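Side-chain contact in Lmo2184 protein (Listeria monocytogenes serovar 1/2a, PDB 5JOQ), which probably binds heme at the cell surface as the lipoprotein receptor of an iron-uptake ABC transporter: residues 97-102 and 119-124. Residues are numbered along the deposited sequence; the frame is centred on the assembly and turned at random.
Sequences TKTLEA and DFTSIA
The ring of Phe-120 meets Thr-97 obliquely, with CD2 4.1 Å from the methyl CG2 and the two side chains crossing at about a right angle. CG lies anti to the carbonyl carbon and beside the backbone N (chi1 -74°), which carries the ring to Thr-97; Ile-44 and Ile-47 of helix 42-50 together with Met-126 of helix 123-136 also pack on this side chain. The other flat group, the Asp-119 carboxylate, is held within its own loop: OD1 takes the backbone N of Thr-121 at 3.0 Å, nearly straight at 161°, closing an Asx turn, and receives the Thr-121 hydroxyl OG1 at 2.6 Å on its syn lone pair. Two donors on one oxygen limit the carboxylate's rotation. The OG1 bond goes with a Thr-121 chi1 of 57°, which turns the methyl CG2 to Thr-99 OG1 at 3.8 Å. Beside these pairs, Lys-98 lays CB against Asp-119 CA (3.9 Å); its chain then bends at chi2 and leads away to Glu-101, where NZ and OE1 form a salt bridge of 2.8 Å. The two segments thus meet through van der Waals contact alone, although sheet pairing reaches their edge in the Lys-98 to Leu-118 backbone bond. Strands 93-97 and 115-118 lie side by side in the parallel sheet, and at and just past their C-terminal ends the chains touch before entering helices 101-110 and 123-136, the latter begun by Ser-122 as N-cap.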
ATOM      1  N   THR A  97      20.804   1.209  -9.505  1.00 15.02           N
ATOM      2  CA  THR A  97      20.855   2.673  -9.504  1.00 14.96           C
ATOM      3  C   THR A  97      21.681   3.191  -8.326  1.00 15.26           C
ATOM      4  O   THR A  97      21.822   2.533  -7.273  1.00 16.13           O
ATOM      5  CB  THR A  97      19.451   3.302  -9.428  1.00 19.28           C
ATOM      6  OG1 THR A  97      18.838   2.959  -8.169  1.00 18.99           O
ATOM      7  CG2 THR A  97      18.541   2.864 -10.616  1.00 17.52           C
ATOM      8  N   LYS A  98      22.176   4.418  -8.501  1.00 14.06           N
ATOM      9  CA  LYS A  98      22.919   5.109  -7.446  1.00 15.52           C
ATOM     10  C   LYS A  98      22.114   5.188  -6.164  1.00 16.05           C
ATOM     11  O   LYS A  98      22.665   5.045  -5.060  1.00 17.32           O
ATOM     12  CB  LYS A  98      23.261   6.529  -7.907  1.00 21.55           C
ATOM     13  CG  LYS A  98      24.603   7.055  -7.456  1.00 33.46           C
ATOM     14  CD  LYS A  98      25.734   6.434  -8.303  1.00 41.09           C
ATOM     15  CE  LYS A  98      27.077   6.472  -7.570  1.00 46.73           C
ATOM     16  NZ  LYS A  98      27.987   5.353  -7.986  1.00 46.92           N
ATOM     17  N   THR A  99      20.806   5.464  -6.284  1.00 12.95           N
ATOM     18  CA  THR A  99      20.004   5.653  -5.073  1.00 15.94           C
ATOM     19  C   THR A  99      19.916   4.371  -4.251  1.00 14.71           C
ATOM     20  O   THR A  99      19.746   4.431  -3.025  1.00 15.90           O
ATOM     21  CB  THR A  99      18.614   6.192  -5.466  1.00 14.03           C
ATOM     22  OG1 THR A  99      18.771   7.533  -6.007  1.00 11.70           O
ATOM     23  CG2 THR A  99      17.647   6.211  -4.236  1.00 11.83           C
ATOM     24  N   LEU A 100      20.065   3.206  -4.892  1.00 12.30           N
ATOM     25  CA  LEU A 100      20.106   1.927  -4.196  1.00 15.56           C
ATOM     26  C   LEU A 100      21.516   1.436  -3.861  1.00 17.55           C
ATOM     27  O   LEU A 100      21.650   0.366  -3.273  1.00 17.44           O
ATOM     28  CB  LEU A 100      19.391   0.854  -5.036  1.00 14.55           C
ATOM     29  CG  LEU A 100      17.900   0.710  -4.696  1.00 16.51           C
ATOM     30  CD1 LEU A 100      17.709   0.099  -3.258  1.00 18.45           C
ATOM     31  CD2 LEU A 100      17.189   2.056  -4.812  1.00 17.06           C
ATOM     32  N   GLU A 101      22.566   2.190  -4.195  1.00 20.69           N
ATOM     33  CA  GLU A 101      23.926   1.669  -4.044  1.00 18.29           C
ATOM     34  C   GLU A 101      24.251   1.345  -2.588  1.00 20.63           C
ATOM     35  O   GLU A 101      24.818   0.287  -2.285  1.00 20.38           O
ATOM     36  CB  GLU A 101      24.927   2.675  -4.623  1.00 16.05           C
ATOM     37  CG  GLU A 101      26.348   2.191  -4.485  1.00 21.08           C
ATOM     38  CD  GLU A 101      27.342   3.107  -5.206  1.00 27.94           C
ATOM     39  OE1 GLU A 101      26.957   4.220  -5.616  1.00 26.59           O
ATOM     40  OE2 GLU A 101      28.503   2.709  -5.329  1.00 27.73           O
ATOM     41  N   ALA A 102      23.900   2.233  -1.678  1.00 18.08           N
ATOM     42  CA  ALA A 102      24.224   2.021  -0.289  1.00 19.33           C
ATOM     43  C   ALA A 102      23.579   0.748   0.227  1.00 21.37           C
ATOM     44  O   ALA A 102      24.171   0.021   0.983  1.00 18.86           O
ATOM     45  CB  ALA A 102      23.833   3.222   0.547  1.00 23.12           C
ATOM     46  N   ASP A 119      23.333   6.607 -12.224  1.00 11.04           N
ATOM     47  CA  ASP A 119      22.810   7.787 -11.527  1.00 14.37           C
ATOM     48  C   ASP A 119      21.555   8.285 -12.256  1.00 15.06           C
ATOM     49  O   ASP A 119      21.649   8.905 -13.328  1.00 13.18           O
ATOM     50  CB  ASP A 119      23.874   8.880 -11.469  1.00 13.94           C
ATOM     51  CG  ASP A 119      23.427  10.068 -10.619  1.00 17.09           C
ATOM     52  OD1 ASP A 119      22.228  10.139 -10.286  1.00 15.49           O
ATOM     53  OD2 ASP A 119      24.264  10.912 -10.261  1.00 15.07           O
ATOM     54  N   PHE A 120      20.380   8.022 -11.678  1.00 12.10           N
ATOM     55  CA  PHE A 120      19.101   8.480 -12.233  1.00 12.47           C
ATOM     56  C   PHE A 120      18.474   9.617 -11.401  1.00 10.51           C
ATOM     57  O   PHE A 120      17.234   9.760 -11.335  1.00 10.97           O
ATOM     58  CB  PHE A 120      18.147   7.288 -12.365  1.00 11.78           C
ATOM     59  CG  PHE A 120      18.488   6.342 -13.536  1.00 17.53           C
ATOM     60  CD1 PHE A 120      19.642   6.525 -14.300  1.00 15.57           C
ATOM     61  CD2 PHE A 120      17.649   5.288 -13.855  1.00 20.05           C
ATOM     62  CE1 PHE A 120      19.935   5.670 -15.410  1.00 15.20           C
ATOM     63  CE2 PHE A 120      17.935   4.419 -14.931  1.00 20.27           C
ATOM     64  CZ  PHE A 120      19.056   4.595 -15.698  1.00 16.76           C
ATOM     65  N   THR A 121      19.307  10.429 -10.742  1.00 11.06           N
ATOM     66  CA  THR A 121      18.758  11.511  -9.917  1.00 10.43           C
ATOM     67  C   THR A 121      18.401  12.766 -10.718  1.00 11.40           C
ATOM     68  O   THR A 121      17.814  13.678 -10.142  1.00 11.57           O
ATOM     69  CB  THR A 121      19.734  11.892  -8.796  1.00 10.75           C
ATOM     70  OG1 THR A 121      21.018  12.268  -9.357  1.00 14.25           O
ATOM     71  CG2 THR A 121      19.940  10.671  -7.839  1.00 10.84           C
ATOM     72  N   SER A 122      18.756  12.844 -12.006  1.00 11.70           N
ATOM     73  CA  SER A 122      18.276  13.900 -12.896  1.00 12.41           C
ATOM     74  C   SER A 122      18.112  13.313 -14.294  1.00 12.67           C
ATOM     75  O   SER A 122      18.637  12.241 -14.605  1.00 11.94           O
ATOM     76  CB  SER A 122      19.252  15.104 -12.934  1.00 12.10           C
ATOM     77  OG  SER A 122      20.517  14.719 -13.485  1.00 11.29           O
ATOM     78  N   ILE A 123      17.400  14.033 -15.162  1.00 10.67           N
ATOM     79  CA  ILE A 123      17.336  13.577 -16.553  1.00 10.05           C
ATOM     80  C   ILE A 123      18.724  13.617 -17.185  1.00 10.39           C
ATOM     81  O   ILE A 123      19.119  12.689 -17.890  1.00 12.78           O
ATOM     82  CB  ILE A 123      16.317  14.419 -17.352  1.00 11.47           C
ATOM     83  CG1 ILE A 123      14.882  14.206 -16.774  1.00 12.72           C
ATOM     84  CG2 ILE A 123      16.371  14.063 -18.875  1.00 12.54           C
ATOM     85  CD1 ILE A 123      13.807  15.046 -17.512  1.00 13.45           C
ATOM     86  N   ALA A 124      19.475  14.701 -16.955  1.00  9.97           N
ATOM     87  CA  ALA A 124      20.809  14.822 -17.551  1.00 17.23           C
ATOM     88  C   ALA A 124      21.720  13.680 -17.106  1.00 15.74           C
ATOM     89  O   ALA A 124      22.499  13.145 -17.911  1.00 12.00           O
ATOM     90  CB  ALA A 124      21.426  16.170 -17.187  1.00 12.57           C
TER